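Local coordinates for xyloglucan-specific endo-beta-1,4-glucanase (Uncultured bacterium, PDB 4W88), which hydrolyses beta-1,4-glucan backbone linkages within xyloglucan, as a family GH5 endo-glucanase from a rumen metagenome, at residues A[22-34]-A[76-88]. The protein carries 1 engineered substitution. Sequence-based numbering, arbitrary orientation. Where two conformers were deposited one is given.
Sequences LDATGGGNSVNAE and ISADWLARVKEVV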
ATOM      1  N   LEU A  22      -7.162   6.382  -8.323  1.00 15.22           N
ATOM      2  CA  LEU A  22      -6.619   7.689  -7.996  1.00 14.69           C
ATOM      3  C   LEU A  22      -5.081   7.753  -8.167  1.00 14.18           C
ATOM      4  O   LEU A  22      -4.490   8.840  -8.177  1.00 15.99           O
ATOM      5  CB  LEU A  22      -7.049   8.111  -6.624  1.00 13.78           C
ATOM      6  CG  LEU A  22      -8.572   8.206  -6.448  1.00 16.46           C
ATOM      7  CD1 LEU A  22      -8.829   8.586  -5.011  1.00 16.72           C
ATOM      8  CD2 LEU A  22      -9.184   9.264  -7.338  1.00 19.02           C
ATOM      9  N   ASP A  23      -4.460   6.588  -8.299  1.00 14.90           N
ATOM     10  CA  ASP A  23      -3.044   6.428  -8.558  1.00 14.95           C
ATOM     11  C   ASP A  23      -2.694   6.546 -10.015  1.00 13.87           C
ATOM     12  O   ASP A  23      -1.511   6.694 -10.347  1.00 16.42           O
ATOM     13  CB  ASP A  23      -2.501   5.075  -8.038  1.00 17.03           C
ATOM     14  CG  ASP A  23      -3.412   3.881  -8.367  1.00 18.51           C
ATOM     15  OD1 ASP A  23      -4.671   3.943  -8.183  1.00 16.41           O
ATOM     16  OD2 ASP A  23      -2.836   2.819  -8.768  1.00 16.98           O
ATOM     17  N   ALA A  24      -3.695   6.468 -10.876  1.00 15.95           N
ATOM     18  CA  ALA A  24      -3.455   6.636 -12.295  1.00 17.29           C
ATOM     19  C   ALA A  24      -2.934   8.039 -12.631  1.00 15.78           C
ATOM     20  O   ALA A  24      -3.339   9.015 -12.039  1.00 18.15           O
ATOM     21  CB  ALA A  24      -4.719   6.329 -13.084  1.00 16.17           C
ATOM     22  N   THR A  25      -2.107   8.132 -13.659  1.00 18.60           N
ATOM     23  CA  THR A  25      -1.298   9.357 -13.921  1.00 18.96           C
ATOM     24  C   THR A  25      -1.652  10.047 -15.225  1.00 17.16           C
ATOM     25  O   THR A  25      -1.014  11.036 -15.597  1.00 19.12           O
ATOM     26  CB  THR A  25       0.175   8.992 -13.962  1.00 16.03           C
ATOM     27  OG1 THR A  25       0.433   8.116 -15.066  1.00 18.77           O
ATOM     28  CG2 THR A  25       0.638   8.417 -12.606  1.00 21.08           C
ATOM     29  N   GLY A  26      -2.709   9.593 -15.904  1.00 18.70           N
ATOM     30  CA  GLY A  26      -3.180  10.298 -17.072  1.00 19.72           C
ATOM     31  C   GLY A  26      -4.059  11.465 -16.653  1.00 20.02           C
ATOM     32  O   GLY A  26      -4.386  11.651 -15.480  1.00 21.29           O
ATOM     33  N   GLY A  27      -4.484  12.196 -17.650  1.00 23.03           N
ATOM     34  CA  GLY A  27      -5.412  13.309 -17.477  1.00 24.95           C
ATOM     35  C   GLY A  27      -4.870  14.603 -16.953  1.00 19.85           C
ATOM     36  O   GLY A  27      -5.670  15.593 -16.793  1.00 23.53           O
ATOM     37  N   GLY A  28      -3.588  14.652 -16.640  1.00 23.66           N
ATOM     38  CA  GLY A  28      -3.035  15.895 -16.134  1.00 22.71           C
ATOM     39  C   GLY A  28      -3.621  16.400 -14.831  1.00 23.54           C
ATOM     40  O   GLY A  28      -3.928  15.621 -13.923  1.00 20.82           O
ATOM     41  N   ASN A  29      -3.819  17.716 -14.763  1.00 21.42           N
ATOM     42  CA  ASN A  29      -4.307  18.307 -13.530  1.00 20.87           C
ATOM     43  C   ASN A  29      -5.809  18.336 -13.575  1.00 20.65           C
ATOM     44  O   ASN A  29      -6.413  19.403 -13.556  1.00 22.22           O
ATOM     45  CB  ASN A  29      -3.709  19.722 -13.332  1.00 24.55           C
ATOM     46  CG  ASN A  29      -4.165  20.394 -12.094  1.00 25.37           C
ATOM     47  OD1 ASN A  29      -4.375  19.838 -11.077  1.00 22.16           O
ATOM     48  ND2 ASN A  29      -4.283  21.678 -12.205  1.00 42.39           N
ATOM     49  N   SER A  30      -6.408  17.165 -13.486  1.00 18.54           N
ATOM     50  CA  SER A  30      -7.810  17.020 -13.655  1.00 20.48           C
ATOM     51  C   SER A  30      -8.289  15.838 -12.801  1.00 17.70           C
ATOM     52  O   SER A  30      -7.572  14.823 -12.653  1.00 18.78           O
ATOM     53  CB  SER A  30      -8.131  16.680 -15.136  1.00 25.17           C
ATOM     54  OG  SER A  30      -9.510  16.392 -15.136  1.00 30.36           O
ATOM     55  N   VAL A  31      -9.507  15.938 -12.295  1.00 20.11           N
ATOM     56  CA  VAL A  31     -10.162  14.759 -11.679  1.00 19.44           C
ATOM     57  C   VAL A  31     -10.323  13.546 -12.619  1.00 18.35           C
ATOM     58  O   VAL A  31     -10.489  12.412 -12.152  1.00 19.98           O
ATOM     59  CB  VAL A  31     -11.502  15.092 -10.967  1.00 21.91           C
ATOM     60  CG1 VAL A  31     -11.276  16.108  -9.846  1.00 25.48           C
ATOM     61  CG2 VAL A  31     -12.516  15.535 -11.982  1.00 26.47           C
ATOM     62  N   ASN A  32     -10.219  13.788 -13.931  1.00 21.85           N
ATOM     63  CA  ASN A  32     -10.302  12.746 -14.885  1.00 23.08           C
ATOM     64  C   ASN A  32      -9.140  11.758 -14.850  1.00 17.42           C
ATOM     65  O   ASN A  32      -9.203  10.689 -15.493  1.00 21.38           O
ATOM     66  CB  ASN A  32     -10.518  13.301 -16.274  1.00 29.70           C
ATOM     67  CG  ASN A  32     -11.846  13.980 -16.370  1.00 36.00           C
ATOM     68  OD1 ASN A  32     -12.887  13.505 -15.832  1.00 37.17           O
ATOM     69  ND2 ASN A  32     -11.831  15.115 -16.969  1.00 51.47           N
ATOM     70  N   ALA A  33      -8.092  12.103 -14.060  1.00 16.70           N
ATOM     71  CA  ALA A  33      -6.989  11.136 -13.830  1.00 18.46           C
ATOM     72  C   ALA A  33      -7.522   9.816 -13.329  1.00 18.21           C
ATOM     73  O   ALA A  33      -6.997   8.739 -13.680  1.00 18.94           O
ATOM     74  CB  ALA A  33      -5.970  11.680 -12.843  1.00 20.34           C
ATOM     75  N   GLU A  34      -8.599   9.892 -12.528  1.00 17.67           N
ATOM     76  CA  GLU A  34      -9.192   8.710 -11.916  1.00 17.48           C
ATOM     77  C   GLU A  34      -9.585   7.601 -12.904  1.00 18.75           C
ATOM     78  O   GLU A  34      -9.399   6.433 -12.603  1.00 18.39           O
ATOM     79  CB  GLU A  34     -10.390   9.080 -11.050  1.00 17.59           C
ATOM     80  CG  GLU A  34     -11.027   7.886 -10.350  1.00 19.59           C
ATOM     81  CD  GLU A  34     -12.116   8.253  -9.378  1.00 15.54           C
ATOM     82  OE1 GLU A  34     -12.475   9.478  -9.336  1.00 19.33           O
ATOM     83  OE2 GLU A  34     -12.685   7.351  -8.703  1.00 18.12           O
ATOM     84  N   ILE A  76      -1.986  21.282  -3.481  1.00 17.34           N
ATOM     85  CA  ILE A  76      -2.829  20.279  -4.124  1.00 17.62           C
ATOM     86  C   ILE A  76      -4.076  20.958  -4.699  1.00 16.71           C
ATOM     87  O   ILE A  76      -4.801  21.719  -3.993  1.00 18.59           O
ATOM     88  CB  ILE A  76      -3.218  19.155  -3.161  1.00 18.28           C
ATOM     89  CG1 ILE A  76      -1.997  18.488  -2.445  1.00 19.40           C
ATOM     90  CG2 ILE A  76      -4.092  18.133  -3.849  1.00 19.72           C
ATOM     91  CD1 ILE A  76      -2.391  17.612  -1.279  1.00 20.87           C
ATOM     92  N   SER A  77      -4.326  20.724  -5.990  1.00 18.69           N
ATOM     93  CA  SER A  77      -5.485  21.323  -6.651  1.00 19.19           C
ATOM     94  C   SER A  77      -6.731  21.018  -5.825  1.00 18.60           C
ATOM     95  O   SER A  77      -6.953  19.880  -5.418  1.00 18.45           O
ATOM     96  CB  SER A  77      -5.653  20.754  -8.050  0.50 21.92           C
ATOM     97  OG  SER A  77      -6.582  21.528  -8.754  0.50 27.76           O
ATOM     98  N   ALA A  78      -7.542  22.050  -5.570  1.00 19.23           N
ATOM     99  CA  ALA A  78      -8.709  21.870  -4.715  1.00 21.24           C
ATOM    100  C   ALA A  78      -9.632  20.781  -5.191  1.00 17.56           C
ATOM    101  O   ALA A  78     -10.201  20.044  -4.336  1.00 19.53           O
ATOM    102  CB  ALA A  78      -9.488  23.173  -4.571  1.00 25.20           C
ATOM    103  N   ASP A  79      -9.861  20.669  -6.501  1.00 20.21           N
ATOM    104  CA  ASP A  79     -10.783  19.685  -7.010  1.00 19.64           C
ATOM    105  C   ASP A  79     -10.290  18.243  -6.739  1.00 19.01           C
ATOM    106  O   ASP A  79     -11.059  17.319  -6.443  1.00 19.49           O
ATOM    107  CB  ASP A  79     -10.992  19.899  -8.504  1.00 22.04           C
ATOM    108  CG  ASP A  79      -9.623  19.857  -9.386  1.00 39.19           C
ATOM    109  OD1 ASP A  79      -8.455  19.992  -9.034  1.00 41.75           O
ATOM    110  OD2 ASP A  79      -9.722  19.724 -10.601  1.00 54.33           O
ATOM    111  N   TRP A  80      -8.977  18.047  -6.869  1.00 16.75           N
ATOM    112  CA  TRP A  80      -8.362  16.774  -6.610  1.00 17.76           C
ATOM    113  C   TRP A  80      -8.412  16.416  -5.123  1.00 16.11           C
ATOM    114  O   TRP A  80      -8.846  15.271  -4.774  1.00 16.60           O
ATOM    115  CB  TRP A  80      -6.930  16.711  -7.099  1.00 15.90           C
ATOM    116  CG  TRP A  80      -6.303  15.392  -6.959  1.00 17.40           C
ATOM    117  CD1 TRP A  80      -5.286  15.034  -6.139  1.00 17.73           C
ATOM    118  CD2 TRP A  80      -6.635  14.228  -7.712  1.00 16.25           C
ATOM    119  NE1 TRP A  80      -4.964  13.714  -6.349  1.00 16.60           N
ATOM    120  CE2 TRP A  80      -5.791  13.210  -7.307  1.00 15.18           C
ATOM    121  CE3 TRP A  80      -7.594  13.965  -8.701  1.00 14.77           C
ATOM    122  CZ2 TRP A  80      -5.845  11.927  -7.858  1.00 15.50           C
ATOM    123  CZ3 TRP A  80      -7.642  12.731  -9.287  1.00 17.36           C
ATOM    124  CH2 TRP A  80      -6.743  11.717  -8.884  1.00 20.16           C
ATOM    125  N   LEU A  81      -8.042  17.363  -4.260  1.00 17.29           N
ATOM    126  CA  LEU A  81      -8.184  17.084  -2.859  1.00 16.40           C
ATOM    127  C   LEU A  81      -9.641  16.746  -2.450  1.00 15.70           C
ATOM    128  O   LEU A  81      -9.850  15.789  -1.665  1.00 16.92           O
ATOM    129  CB  LEU A  81      -7.702  18.286  -2.050  1.00 18.55           C
ATOM    130  CG  LEU A  81      -7.717  18.112  -0.527  1.00 20.06           C
ATOM    131  CD1 LEU A  81      -6.868  16.974  -0.095  1.00 21.45           C
ATOM    132  CD2 LEU A  81      -7.146  19.359   0.119  1.00 25.14           C
ATOM    133  N   ALA A  82     -10.617  17.466  -2.989  1.00 17.16           N
ATOM    134  CA  ALA A  82     -12.030  17.173  -2.760  1.00 16.97           C
ATOM    135  C   ALA A  82     -12.425  15.774  -3.195  1.00 15.60           C
ATOM    136  O   ALA A  82     -13.118  15.068  -2.469  1.00 19.90           O
ATOM    137  CB  ALA A  82     -12.923  18.215  -3.345  1.00 20.03           C
ATOM    138  N   ARG A  83     -11.914  15.341  -4.344  1.00 17.25           N
ATOM    139  CA  ARG A  83     -12.235  14.007  -4.832  1.00 16.53           C
ATOM    140  C   ARG A  83     -11.631  12.912  -4.008  1.00 16.32           C
ATOM    141  O   ARG A  83     -12.296  11.947  -3.693  1.00 17.85           O
ATOM    142  CB  ARG A  83     -11.856  13.868  -6.307  1.00 17.34           C
ATOM    143  CG  ARG A  83     -12.193  12.528  -6.894  1.00 17.35           C
ATOM    144  CD  ARG A  83     -13.674  12.169  -6.722  1.00 17.95           C
ATOM    145  NE  ARG A  83     -13.894  10.846  -7.247  1.00 18.54           N
ATOM    146  CZ  ARG A  83     -14.910  10.052  -6.891  1.00 18.05           C
ATOM    147  NH1 ARG A  83     -15.842  10.466  -6.058  1.00 19.86           N
ATOM    148  NH2 ARG A  83     -14.956   8.819  -7.322  1.00 17.02           N
ATOM    149  N   VAL A  84     -10.376  13.090  -3.634  1.00 14.98           N
ATOM    150  CA  VAL A  84      -9.710  12.159  -2.712  1.00 16.46           C
ATOM    151  C   VAL A  84     -10.506  12.016  -1.432  1.00 15.65           C
ATOM    152  O   VAL A  84     -10.797  10.894  -1.002  1.00 15.74           O
ATOM    153  CB  VAL A  84      -8.305  12.619  -2.405  1.00 16.19           C
ATOM    154  CG1 VAL A  84      -7.660  11.723  -1.385  1.00 16.41           C
ATOM    155  CG2 VAL A  84      -7.451  12.559  -3.705  1.00 19.55           C
ATOM    156  N   LYS A  85     -10.948  13.163  -0.873  1.00 15.56           N
ATOM    157  CA  LYS A  85     -11.759  13.132   0.342  1.00 15.80           C
ATOM    158  C   LYS A  85     -13.117  12.388   0.118  1.00 15.50           C
ATOM    159  O   LYS A  85     -13.572  11.646   0.990  1.00 18.20           O
ATOM    160  CB  LYS A  85     -11.988  14.552   0.791  1.00 20.63           C
ATOM    161  CG  LYS A  85     -12.863  14.698   1.986  1.00 24.89           C
ATOM    162  CD  LYS A  85     -12.857  16.143   2.604  1.00 31.15           C
ATOM    163  CE  LYS A  85     -11.587  16.316   3.400  1.00 37.27           C
ATOM    164  NZ  LYS A  85     -11.698  17.545   4.315  1.00 43.48           N
ATOM    165  N   GLU A  86     -13.758  12.560  -1.045  1.00 17.35           N
ATOM    166  CA  GLU A  86     -15.005  11.853  -1.369  1.00 16.97           C
ATOM    167  C   GLU A  86     -14.816  10.339  -1.335  1.00 17.88           C
ATOM    168  O   GLU A  86     -15.664   9.641  -0.880  1.00 17.83           O
ATOM    169  CB  GLU A  86     -15.531  12.180  -2.738  1.00 25.01           C
ATOM    170  CG  GLU A  86     -16.155  13.478  -2.917  1.00 33.38           C
ATOM    171  CD  GLU A  86     -17.008  13.442  -4.155  1.00 45.78           C
ATOM    172  OE1 GLU A  86     -16.585  13.105  -5.203  1.00 21.70           O
ATOM    173  OE2 GLU A  86     -18.169  13.756  -4.069  1.00 51.13           O
ATOM    174  N   VAL A  87     -13.687   9.869  -1.858  1.00 16.01           N
ATOM    175  CA  VAL A  87     -13.415   8.445  -1.940  1.00 17.48           C
ATOM    176  C   VAL A  87     -13.111   7.874  -0.557  1.00 17.12           C
ATOM    177  O   VAL A  87     -13.655   6.823  -0.174  1.00 17.07           O
ATOM    178  CB  VAL A  87     -12.313   8.161  -2.953  1.00 16.09           C
ATOM    179  CG1 VAL A  87     -12.007   6.693  -2.966  1.00 17.15           C
ATOM    180  CG2 VAL A  87     -12.818   8.543  -4.347  1.00 18.48           C
ATOM    181  N   VAL A  88     -12.286   8.608   0.199  1.00 15.37           N
ATOM    182  CA  VAL A  88     -12.009   8.208   1.590  1.00 14.35           C
ATOM    183  C   VAL A  88     -13.381   8.131   2.311  1.00 11.72           C
ATOM    184  O   VAL A  88     -13.627   7.221   3.121  1.00 15.50           O
ATOM    185  CB  VAL A  88     -11.076   9.195   2.266  1.00 16.12           C
ATOM    186  CG1 VAL A  88     -10.964   9.010   3.783  1.00 16.60           C
ATOM    187  CG2 VAL A  88      -9.675   9.006   1.636  1.00 17.25           C
TER
HETATM  188  O   HOH W   1      -6.355  18.217 -10.303  1.00 23.42           O
HETATM  189  O   HOH W   2     -10.736  18.532 -12.521  1.00 27.85           O
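A loop-on-helix contact, part salt bridge and part apolar packing, sets Glu-34 and Leu-22 against Arg-83, Trp-80 and Val-87, joining the loop after strand 15-18 to helix 78-92. Arg-83, bent at chi2 (55°), crosses the extended Glu-34 at about a right angle and meets it side-on with two nitrogens, NE 2.9 Å from Glu-34 OE1 and NH2 3.0 Å from Glu-34 OE2, which accepts through its syn lone pair. Carboxylate and guanidinium are nearly coplanar, 28° apart, which lets NE and NH2 each face its own oxygen. Thr-42 fixes both partners further, its hydroxyl bonding Glu-34 OE2 and its carbonyl Arg-83 NH2, while Arg-83 NH1 bridges to Glu-86. Val-87 CG2 lies over the guanidinium centre, screening one face. In this (beta/alpha)8 barrel the helix follows the second strand, 57-60, whose Ile-60 also touches Leu-22 and Val-87. The forked end of Leu-22 suits an apolar site with two neighbours: CD2 goes to Trp-80 CH2 (3.8 Å) and CD1 meets Val-87 CG2 tip to tip (4.0 Å). Broad and flat, the indole carries the helix surface across to the loop, where Ala-33 CB touches CH2; Leu-22 O lies at its edge, 3.4 Å from Trp-80 CZ2. Toward the helix start, one water links Asn-29 OD1 to Asp-79 OD1, and another joins Val-31 N to Asp-79 OD2.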